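Local coordinates for 5-carboxyvanillate decarboxylase (Sphingomonas paucimobilis, PDB 4L6D), which probably removes the 5-carboxyl group of 5-carboxyvanillate to give vanillate, as a manganese-dependent carboxy-lyase built on the amidohydrolase fold, at residues L4-E9 with V292-D297; V11-V16 with L74-P79; G213-F218 with R265-T270. One frame throughout, in Å; residues are numbered along the deposited sequence.

Contact 1 (L4-E9 with V292-D297). With MN (manganese (II) ion), chain I; VNL (4-hydroxy-3-methoxybenzoate), chain J.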
loop_
_atom_site.group_PDB
_atom_site.type_symbol
_atom_site.label_atom_id
_atom_site.label_comp_id
_atom_site.label_asym_id
_atom_site.label_seq_id
_atom_site.Cartn_x
_atom_site.Cartn_y
_atom_site.Cartn_z
ATOM N N LEU A 4 8.397 1.520 -28.582
ATOM C CA LEU A 4 7.758 1.963 -27.363
ATOM C C LEU A 4 6.243 1.940 -27.510
ATOM O O LEU A 4 5.686 2.649 -28.347
ATOM C CB LEU A 4 8.227 3.378 -27.040
ATOM C CG LEU A 4 9.643 3.452 -26.483
ATOM C CD1 LEU A 4 10.244 4.840 -26.699
ATOM C CD2 LEU A 4 9.620 3.117 -25.020
ATOM N N ILE A 5 5.596 1.095 -26.714
ATOM C CA ILE A 5 4.144 1.009 -26.677
ATOM C C ILE A 5 3.693 1.400 -25.277
ATOM O O ILE A 5 3.862 0.638 -24.331
ATOM C CB ILE A 5 3.662 -0.425 -27.027
ATOM C CG1 ILE A 5 4.113 -0.824 -28.440
ATOM C CG2 ILE A 5 2.142 -0.531 -26.873
ATOM C CD1 ILE A 5 3.854 -2.297 -28.760
ATOM N N ALA A 6 3.144 2.605 -25.140
ATOM C CA ALA A 6 2.706 3.109 -23.838
ATOM C C ALA A 6 1.347 2.508 -23.472
ATOM O O ALA A 6 0.417 2.581 -24.267
ATOM C CB ALA A 6 2.631 4.633 -23.868
ATOM N N THR A 7 1.225 1.910 -22.293
ATOM C CA THR A 7 0.045 1.088 -22.009
ATOM C C THR A 7 -1.053 1.645 -21.100
ATOM O O THR A 7 -2.037 0.937 -20.859
ATOM C CB THR A 7 0.442 -0.298 -21.461
ATOM O OG1 THR A 7 1.286 -0.138 -20.307
ATOM C CG2 THR A 7 1.184 -1.098 -22.526
ATOM N N GLU A 8 -0.920 2.877 -20.605
ATOM C CA GLU A 8 -1.963 3.431 -19.730
ATOM C C GLU A 8 -2.335 4.841 -20.162
ATOM O O GLU A 8 -2.243 5.794 -19.384
ATOM C CB GLU A 8 -1.543 3.438 -18.253
ATOM C CG GLU A 8 -2.774 3.494 -17.308
ATOM C CD GLU A 8 -2.401 3.704 -15.848
ATOM O OE1 GLU A 8 -1.753 2.808 -15.256
ATOM O OE2 GLU A 8 -2.754 4.764 -15.286
ATOM N N GLU A 9 -2.775 4.965 -21.408
ATOM C CA GLU A 9 -2.877 6.270 -22.028
ATOM C C GLU A 9 -4.338 6.635 -22.160
ATOM O O GLU A 9 -5.072 6.042 -22.939
ATOM C CB GLU A 9 -2.124 6.274 -23.365
ATOM C CG GLU A 9 -0.735 5.608 -23.236
ATOM C CD GLU A 9 0.019 6.088 -22.002
ATOM O OE1 GLU A 9 0.568 5.240 -21.245
ATOM O OE2 GLU A 9 0.038 7.321 -21.779
ATOM N N VAL A 292 6.436 -7.091 -16.900
ATOM C CA VAL A 292 6.525 -5.649 -16.701
ATOM C C VAL A 292 6.435 -4.912 -18.026
ATOM O O VAL A 292 7.202 -5.188 -18.941
ATOM C CB VAL A 292 7.838 -5.254 -15.994
ATOM C CG1 VAL A 292 7.840 -3.758 -15.675
ATOM C CG2 VAL A 292 8.029 -6.085 -14.725
ATOM N N MET A 293 5.519 -3.948 -18.104
ATOM C CA MET A 293 5.321 -3.143 -19.307
ATOM C C MET A 293 5.520 -1.670 -19.024
ATOM O O MET A 293 5.264 -1.198 -17.927
ATOM C CB MET A 293 3.908 -3.342 -19.841
ATOM C CG MET A 293 3.679 -4.730 -20.393
ATOM S SD MET A 293 1.970 -5.023 -20.888
ATOM C CE MET A 293 1.171 -5.276 -19.307
ATOM N N TRP A 294 5.954 -0.939 -20.040
ATOM C CA TRP A 294 6.109 0.501 -19.926
ATOM C C TRP A 294 4.789 1.236 -20.185
ATOM O O TRP A 294 3.935 0.771 -20.948
ATOM C CB TRP A 294 7.204 0.943 -20.902
ATOM C CG TRP A 294 7.438 2.419 -20.961
ATOM C CD1 TRP A 294 8.047 3.193 -20.020
ATOM C CD2 TRP A 294 7.063 3.291 -22.029
ATOM N NE1 TRP A 294 8.071 4.509 -20.437
ATOM C CE2 TRP A 294 7.481 4.587 -21.676
ATOM C CE3 TRP A 294 6.423 3.093 -23.265
ATOM C CZ2 TRP A 294 7.273 5.686 -22.506
ATOM C CZ3 TRP A 294 6.214 4.182 -24.085
ATOM C CH2 TRP A 294 6.642 5.464 -23.703
ATOM N N ALA A 295 4.630 2.391 -19.541
ATOM C CA ALA A 295 3.479 3.264 -19.780
ATOM C C ALA A 295 3.867 4.706 -19.475
ATOM O O ALA A 295 4.921 4.947 -18.885
ATOM C CB ALA A 295 2.280 2.847 -18.925
ATOM N N ILE A 296 3.008 5.656 -19.849
ATOM C CA ILE A 296 3.256 7.068 -19.579
ATOM C C ILE A 296 2.260 7.628 -18.568
ATOM O O ILE A 296 2.637 8.432 -17.709
ATOM C CB ILE A 296 3.190 7.918 -20.863
ATOM C CG1 ILE A 296 4.197 7.415 -21.901
ATOM C CG2 ILE A 296 3.415 9.396 -20.532
ATOM C CD1 ILE A 296 3.911 7.941 -23.292
ATOM N N ASP A 297 1.000 7.197 -18.668
ATOM C CA ASP A 297 -0.123 7.850 -17.987
ATOM C C ASP A 297 -0.415 9.241 -18.576
ATOM O O ASP A 297 -0.801 10.164 -17.855
ATOM C CB ASP A 297 0.086 7.935 -16.462
ATOM C CG ASP A 297 -1.125 7.474 -15.679
ATOM O OD1 ASP A 297 -2.236 7.467 -16.242
ATOM O OD2 ASP A 297 -0.965 7.127 -14.488
HETATM MN MN MN I . -4.000 6.530 -15.594
HETATM C C1 VNL J . -4.897 11.554 -12.660
HETATM C CO1 VNL J . -3.718 10.849 -12.939
HETATM C CO2 VNL J . -6.153 11.067 -13.071
HETATM C CM1 VNL J . -3.770 9.635 -13.649
HETATM C CM2 VNL J . -6.229 9.860 -13.763
HETATM O OM VNL J . -7.403 9.306 -14.202
HETATM C CZ VNL J . -4.998 9.124 -14.068
HETATM C CC VNL J . -4.813 12.871 -11.935
HETATM C CV VNL J . -8.658 9.961 -13.933
HETATM O O1 VNL J . -3.710 13.471 -11.821
HETATM O O2 VNL J . -5.875 13.385 -11.509
HETATM O O3 VNL J . -5.112 8.149 -15.019
HETATM O O HOH W 1 4.828 -1.384 -22.807
HETATM O O HOH W 2 -4.512 6.490 -17.726
#

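Contact 2 (V11-V16 with L74-P79). With VNL (4-hydroxy-3-methoxybenzoate), chain J.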
loop_
_atom_site.group_PDB
_atom_site.type_symbol
_atom_site.label_atom_id
_atom_site.label_comp_id
_atom_site.label_asym_id
_atom_site.label_seq_id
_atom_site.Cartn_x
_atom_site.Cartn_y
_atom_site.Cartn_z
ATOM N N VAL A 11 -7.964 8.551 -22.671
ATOM C CA VAL A 11 -8.675 9.271 -23.716
ATOM C C VAL A 11 -10.116 9.465 -23.232
ATOM O O VAL A 11 -10.551 8.796 -22.304
ATOM C CB VAL A 11 -8.640 8.478 -25.055
ATOM C CG1 VAL A 11 -9.465 7.177 -24.956
ATOM C CG2 VAL A 11 -9.093 9.324 -26.226
ATOM N N THR A 12 -10.851 10.387 -23.840
ATOM C CA THR A 12 -12.287 10.436 -23.603
ATOM C C THR A 12 -13.014 10.721 -24.906
ATOM O O THR A 12 -12.381 10.992 -25.930
ATOM C CB THR A 12 -12.681 11.444 -22.518
ATOM O OG1 THR A 12 -14.063 11.252 -22.177
ATOM C CG2 THR A 12 -12.458 12.885 -22.996
ATOM N N PHE A 13 -14.337 10.650 -24.856
ATOM C CA PHE A 13 -15.180 10.852 -26.027
ATOM C C PHE A 13 -16.345 11.734 -25.623
ATOM O O PHE A 13 -16.779 11.694 -24.470
ATOM C CB PHE A 13 -15.692 9.505 -26.554
ATOM C CG PHE A 13 -14.598 8.514 -26.836
ATOM C CD1 PHE A 13 -13.812 8.641 -27.973
ATOM C CD2 PHE A 13 -14.366 7.460 -25.969
ATOM C CE1 PHE A 13 -12.790 7.730 -28.229
ATOM C CE2 PHE A 13 -13.354 6.540 -26.222
ATOM C CZ PHE A 13 -12.568 6.679 -27.356
ATOM N N GLN A 14 -16.851 12.536 -26.555
ATOM C CA GLN A 14 -17.864 13.531 -26.213
ATOM C C GLN A 14 -19.108 13.006 -25.474
ATOM O O GLN A 14 -19.562 13.643 -24.531
ATOM C CB GLN A 14 -18.256 14.370 -27.436
ATOM C CG GLN A 14 -18.845 15.737 -27.081
ATOM C CD GLN A 14 -17.882 16.587 -26.269
ATOM O OE1 GLN A 14 -16.682 16.629 -26.553
ATOM N NE2 GLN A 14 -18.399 17.255 -25.241
ATOM N N PRO A 15 -19.662 11.850 -25.885
ATOM C CA PRO A 15 -20.840 11.414 -25.117
ATOM C C PRO A 15 -20.535 11.163 -23.634
ATOM O O PRO A 15 -21.400 11.408 -22.790
ATOM C CB PRO A 15 -21.247 10.109 -25.814
ATOM C CG PRO A 15 -20.764 10.289 -27.236
ATOM C CD PRO A 15 -19.437 11.008 -27.077
ATOM N N VAL A 16 -19.331 10.688 -23.320
ATOM C CA VAL A 16 -18.953 10.455 -21.925
ATOM C C VAL A 16 -18.689 11.784 -21.204
ATOM O O VAL A 16 -19.148 12.001 -20.073
ATOM C CB VAL A 16 -17.737 9.514 -21.817
ATOM C CG1 VAL A 16 -17.387 9.261 -20.354
ATOM C CG2 VAL A 16 -18.036 8.196 -22.535
ATOM N N LEU A 74 -4.798 3.057 -25.821
ATOM C CA LEU A 74 -5.771 4.005 -25.276
ATOM C C LEU A 74 -6.793 3.309 -24.387
ATOM O O LEU A 74 -7.172 2.167 -24.640
ATOM C CB LEU A 74 -6.507 4.712 -26.416
ATOM C CG LEU A 74 -5.646 5.442 -27.446
ATOM C CD1 LEU A 74 -6.491 5.886 -28.641
ATOM C CD2 LEU A 74 -4.963 6.653 -26.819
ATOM N N SER A 75 -7.257 4.027 -23.364
ATOM C CA SER A 75 -8.316 3.544 -22.479
ATOM C C SER A 75 -9.203 4.718 -22.109
ATOM O O SER A 75 -8.701 5.815 -21.844
ATOM C CB SER A 75 -7.711 2.920 -21.210
ATOM O OG SER A 75 -6.633 3.706 -20.704
ATOM N N LEU A 76 -10.514 4.500 -22.063
ATOM C CA LEU A 76 -11.395 5.538 -21.551
ATOM C C LEU A 76 -11.001 5.873 -20.110
ATOM O O LEU A 76 -10.902 4.997 -19.255
ATOM C CB LEU A 76 -12.856 5.095 -21.626
ATOM C CG LEU A 76 -13.830 6.084 -20.974
ATOM C CD1 LEU A 76 -13.886 7.384 -21.767
ATOM C CD2 LEU A 76 -15.237 5.477 -20.856
ATOM N N THR A 77 -10.784 7.161 -19.865
ATOM C CA THR A 77 -10.203 7.634 -18.615
ATOM C C THR A 77 -11.117 7.339 -17.432
ATOM O O THR A 77 -12.339 7.312 -17.577
ATOM C CB THR A 77 -9.907 9.147 -18.717
ATOM O OG1 THR A 77 -9.150 9.564 -17.579
ATOM C CG2 THR A 77 -11.194 9.965 -18.825
ATOM N N ALA A 78 -10.518 7.089 -16.270
ATOM C CA ALA A 78 -11.295 6.922 -15.052
ATOM C C ALA A 78 -12.138 8.183 -14.831
ATOM O O ALA A 78 -11.701 9.294 -15.144
ATOM C CB ALA A 78 -10.358 6.695 -13.870
ATOM N N PRO A 79 -13.354 8.029 -14.286
ATOM C CA PRO A 79 -13.983 6.810 -13.766
ATOM C C PRO A 79 -14.762 5.997 -14.799
ATOM O O PRO A 79 -15.643 5.218 -14.426
ATOM C CB PRO A 79 -14.950 7.368 -12.719
ATOM C CG PRO A 79 -15.415 8.656 -13.340
ATOM C CD PRO A 79 -14.196 9.219 -14.050
HETATM C C1 VNL J . -4.897 11.554 -12.660
HETATM C CO1 VNL J . -3.718 10.849 -12.939
HETATM C CO2 VNL J . -6.153 11.067 -13.071
HETATM C CM1 VNL J . -3.770 9.635 -13.649
HETATM C CM2 VNL J . -6.229 9.860 -13.763
HETATM O OM VNL J . -7.403 9.306 -14.202
HETATM C CZ VNL J . -4.998 9.124 -14.068
HETATM C CC VNL J . -4.813 12.871 -11.935
HETATM C CV VNL J . -8.658 9.961 -13.933
HETATM O O1 VNL J . -3.710 13.471 -11.821
HETATM O O2 VNL J . -5.875 13.385 -11.509
HETATM O O3 VNL J . -5.112 8.149 -15.019
#

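Contact 3 (G213-F218 with R265-T270)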
loop_
_atom_site.group_PDB
_atom_site.type_symbol
_atom_site.label_atom_id
_atom_site.label_comp_id
_atom_site.label_asym_id
_atom_site.label_seq_id
_atom_site.Cartn_x
_atom_site.Cartn_y
_atom_site.Cartn_z
ATOM N N GLY A 213 -10.137 -16.239 -3.991
ATOM C CA GLY A 213 -10.065 -17.416 -4.844
ATOM C C GLY A 213 -10.609 -17.197 -6.241
ATOM O O GLY A 213 -10.905 -18.154 -6.958
ATOM N N LEU A 214 -10.718 -15.936 -6.644
ATOM C CA LEU A 214 -11.261 -15.618 -7.960
ATOM C C LEU A 214 -10.437 -16.286 -9.058
ATOM O O LEU A 214 -10.971 -16.697 -10.081
ATOM C CB LEU A 214 -11.299 -14.102 -8.169
ATOM C CG LEU A 214 -12.028 -13.622 -9.427
ATOM C CD1 LEU A 214 -13.538 -13.801 -9.286
ATOM C CD2 LEU A 214 -11.675 -12.158 -9.722
ATOM N N PHE A 215 -9.133 -16.405 -8.830
ATOM C CA PHE A 215 -8.260 -17.009 -9.834
ATOM C C PHE A 215 -8.195 -18.532 -9.815
ATOM O O PHE A 215 -7.595 -19.127 -10.703
ATOM C CB PHE A 215 -6.886 -16.345 -9.821
ATOM C CG PHE A 215 -6.971 -14.854 -9.997
ATOM C CD1 PHE A 215 -7.171 -14.309 -11.252
ATOM C CD2 PHE A 215 -6.921 -14.001 -8.889
ATOM C CE1 PHE A 215 -7.285 -12.917 -11.419
ATOM C CE2 PHE A 215 -7.030 -12.626 -9.047
ATOM C CZ PHE A 215 -7.212 -12.086 -10.313
ATOM N N ASP A 216 -8.825 -19.165 -8.824
ATOM C CA ASP A 216 -9.094 -20.598 -8.931
ATOM C C ASP A 216 -10.377 -20.806 -9.733
ATOM O O ASP A 216 -10.505 -21.784 -10.471
ATOM C CB ASP A 216 -9.208 -21.269 -7.561
ATOM C CG ASP A 216 -7.856 -21.481 -6.904
ATOM O OD1 ASP A 216 -6.808 -21.377 -7.592
ATOM O OD2 ASP A 216 -7.849 -21.770 -5.692
ATOM N N ARG A 217 -11.327 -19.888 -9.589
ATOM C CA ARG A 217 -12.575 -19.973 -10.343
ATOM C C ARG A 217 -12.344 -19.657 -11.819
ATOM O O ARG A 217 -12.918 -20.308 -12.692
ATOM C CB ARG A 217 -13.610 -19.015 -9.754
ATOM C CG ARG A 217 -14.980 -19.099 -10.391
ATOM C CD ARG A 217 -15.944 -18.142 -9.710
ATOM N NE ARG A 217 -16.382 -18.634 -8.407
ATOM C CZ ARG A 217 -17.454 -19.402 -8.226
ATOM N NH1 ARG A 217 -18.192 -19.774 -9.264
ATOM N NH2 ARG A 217 -17.782 -19.804 -7.008
ATOM N N PHE A 218 -11.505 -18.660 -12.089
ATOM C CA PHE A 218 -11.202 -18.243 -13.461
ATOM C C PHE A 218 -9.692 -18.191 -13.672
ATOM O O PHE A 218 -9.093 -17.105 -13.717
ATOM C CB PHE A 218 -11.806 -16.867 -13.765
ATOM C CG PHE A 218 -13.279 -16.755 -13.469
ATOM C CD1 PHE A 218 -14.219 -17.403 -14.255
ATOM C CD2 PHE A 218 -13.721 -15.969 -12.417
ATOM C CE1 PHE A 218 -15.583 -17.289 -13.977
ATOM C CE2 PHE A 218 -15.075 -15.845 -12.139
ATOM C CZ PHE A 218 -16.010 -16.505 -12.930
ATOM N N ARG A 265 1.242 -15.550 -12.009
ATOM C CA ARG A 265 0.562 -16.313 -13.062
ATOM C C ARG A 265 -0.473 -15.470 -13.786
ATOM O O ARG A 265 -0.555 -15.493 -15.022
ATOM C CB ARG A 265 -0.124 -17.558 -12.482
ATOM C CG ARG A 265 -0.682 -18.508 -13.541
ATOM C CD ARG A 265 -1.467 -19.676 -12.927
ATOM N NE ARG A 265 -2.713 -19.195 -12.333
ATOM C CZ ARG A 265 -3.667 -19.965 -11.823
ATOM N NH1 ARG A 265 -3.545 -21.285 -11.821
ATOM N NH2 ARG A 265 -4.763 -19.396 -11.327
ATOM N N ASN A 266 -1.274 -14.744 -13.011
ATOM C CA ASN A 266 -2.458 -14.053 -13.536
ATOM C C ASN A 266 -2.330 -12.554 -13.745
ATOM O O ASN A 266 -3.214 -11.948 -14.366
ATOM C CB ASN A 266 -3.663 -14.330 -12.637
ATOM C CG ASN A 266 -4.091 -15.783 -12.674
ATOM O OD1 ASN A 266 -3.743 -16.582 -11.792
ATOM N ND2 ASN A 266 -4.845 -16.147 -13.710
ATOM N N PHE A 267 -1.262 -11.949 -13.232
ATOM C CA PHE A 267 -1.101 -10.501 -13.368
ATOM C C PHE A 267 0.149 -10.128 -14.145
ATOM O O PHE A 267 1.127 -10.876 -14.179
ATOM C CB PHE A 267 -0.996 -9.815 -11.997
ATOM C CG PHE A 267 -2.262 -9.840 -11.185
ATOM C CD1 PHE A 267 -2.728 -11.013 -10.636
ATOM C CD2 PHE A 267 -2.934 -8.663 -10.912
ATOM C CE1 PHE A 267 -3.887 -11.027 -9.855
ATOM C CE2 PHE A 267 -4.086 -8.661 -10.128
ATOM C CZ PHE A 267 -4.563 -9.846 -9.606
ATOM N N ALA A 268 0.095 -8.938 -14.739
ATOM C CA ALA A 268 1.283 -8.236 -15.215
ATOM C C ALA A 268 1.123 -6.793 -14.757
ATOM O O ALA A 268 0.026 -6.376 -14.353
ATOM C CB ALA A 268 1.406 -8.314 -16.749
ATOM N N ILE A 269 2.211 -6.035 -14.804
ATOM C CA ILE A 269 2.207 -4.669 -14.293
ATOM C C ILE A 269 2.732 -3.690 -15.325
ATOM O O ILE A 269 3.394 -4.081 -16.285
ATOM C CB ILE A 269 3.023 -4.522 -12.972
ATOM C CG1 ILE A 269 4.534 -4.631 -13.218
ATOM C CG2 ILE A 269 2.592 -5.574 -11.961
ATOM C CD1 ILE A 269 5.360 -4.166 -12.023
ATOM N N THR A 270 2.425 -2.412 -15.119
ATOM C CA THR A 270 3.046 -1.352 -15.908
ATOM C C THR A 270 3.733 -0.340 -15.016
ATOM O O THR A 270 3.483 -0.288 -13.809
ATOM C CB THR A 270 2.072 -0.611 -16.849
ATOM O OG1 THR A 270 1.462 0.482 -16.149
ATOM C CG2 THR A 270 0.999 -1.552 -17.419
HETATM O O HOH W 3 -5.940 -22.079 -10.266
#

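Contact 1 (L4-E9 with V292-D297)
E8 and D297 meet at the manganese ion, where the first strand of a (beta/alpha)8 barrel of the amidohydrolase fold adjoins the loop that follows the last one. Their side chains lie next to each other and point the same way. E8 OE2 binds the metal at 2.2 Å and D297 OD1 at 2.1 Å, with the two carboxylate planes turned 79° apart. These oxygens stand only 2.9 Å from each other, a closeness that the shared cation probably makes tolerable. E8 reaches the metal with an extended chain, CG anti to the backbone N (chi1 -158°). H174, a water and the phenolic O3 of vanillate complete the metal's ligands. The second oxygens are held from outside the segments, E8 OE1 by Y172 and S272 and D297 OD2 by H227, so each carboxylate is gripped at both ends.

Hydrogen bonds, most involving a side chain, tie the segments together behind the site. E9 curls back, bent at chi2, and its OE1 accepts from three amides: I296 N in a nearly straight bond (169°), D297 N on the syn lone pair, and E8 N from above the carboxylate plane. A long-armed acid suits this buried place, since one oxygen serves amides on both metal-bearing segments. W294 O takes two donors from T7: the amide N lies in the carbonyl plane, while the hydroxyl OG1, at 2.9 Å, sits above that plane.

Apolar packing fills the other end. L4 lays CD2 over one face of the W294 six-membered ring as a CH-pi contact, 3.7 Å from the centroid. W294 NE1 turns to A306 O on helix 303-311. Small A6 allows close approach, its CB touching both W294 CZ3 and I296 CD1 at 3.6 Å.

Contact 2 (V11-V16 with L74-P79)
V11 makes both polar bonds of this contact through its backbone. Its amide N donates to S75 O at 3.0 Å, and its carbonyl O accepts from T77 N at 2.9 Å, the donor lying nearly along the C=O axis. V11 thus straddles L76, giving and receiving on either side of it, and L76 CA adds a CA-H...O contact to V11 O.

Beyond the backbone, V11 turns CG1 into the position between its own N and carbonyl carbon (chi1 68°), and this methyl lies against S75 O at 3.5 Å and L74 CB. A beta-branched residue suits a strand whose flank must be filled close to the main chain. The V11-L76 pair is a parallel bridge between the neighbouring strands 5-11 and 71-76, the first two of the TIM barrel, at the point where strand 5-11 gives way to helix 14-23.

L76 reaches across with CD1 to meet the residues after V11. The methyl lies 3.9 Å from T12 OG1, the two side chains passing at a slant, and is 4.2 Å from both F13 CD2 and V16 CG1. One methyl at the end of a long aliphatic side chain meets all three, joining the helix start to the strand. F13, the N-cap residue of helix 14-23, also packs on L99 and T103 of helix 86-106.

Further along, residues 77-79 run into the ligand pocket. T77 keeps its methyl CG2 near V11 O, while its hydroxyl bonds to Y300 and stands 3.7 Å from the vanillate methoxy carbon CV. A78 O comes to 3.3 Å from that same carbon.

Contact 3 (G213-F218 with R265-T270)
F215 slides its ring past the amide of N266, the two side chains running in opposite directions with their planes 31° apart. F215 CD1 is 3.7 Å from N266 CG, and N266 CB also lies against CD1. At the far end of the ring, F267 presents an edge toward the F215 face in an offset edge-to-face pair. The ring centroids are 5.2 Å apart and the planes are inclined at 62°, with F267 CE1 and CZ both 3.5 Å from F215 CZ. In F215, CG stands anti to the carbonyl carbon (chi1 -55°), which carries this root of the ring from its helix toward residues 266 and 267. A large flat side chain suits a site that must touch an amide and another ring at once; I223 of the adjoining strand and M209 and I210 of helix 197-211 pack on it as well.

R265-T270 is an alpha-to-beta junction of the TIM barrel: helix 259-266 ends at N266, and strand 267-270, the seventh of the barrel, starts directly after it. F267, the first residue to leave the helix, also stacks on F263 inside that helix.

R265, bent at chi3, grips the neighbouring N266 side-on. NE and NH2 both donate to N266 OD1, at 2.9 Å and 3.0 Å, with OD1 in the guanidinium plane. Asparagine suits the place because its amide can accept here and donate elsewhere: ND2 bonds to the carbonyls of P219 and L221. The paired donation to one oxygen should help fix the arginine's plane, which brings NH2 to 2.9 Å from F215 O. A water joins the two segments further out, accepting from R265 NH1 and donating to D216 OD1.

All three contacts reach one barrel of parallel strands. Contact 1 joins the first strand to the last, and contacts 2 and 3 both fall inside the chain loop that it closes. Contact 1 passes into contact 2 through E9 O and S75 N, 3.0 Å apart, and their centres are about 17 Å apart. M293 N and I269 O, at 2.8 Å, link contact 1 to contact 3, whose centre is about 20 Å away. Contacts 1 and 2 both touch vanillate, one at its metal-bound phenolic oxygen and the other at its methoxy group. Contact 3 lies away from the site; it does not touch contact 2, whose centre is about 26 Å away across the chain's centre.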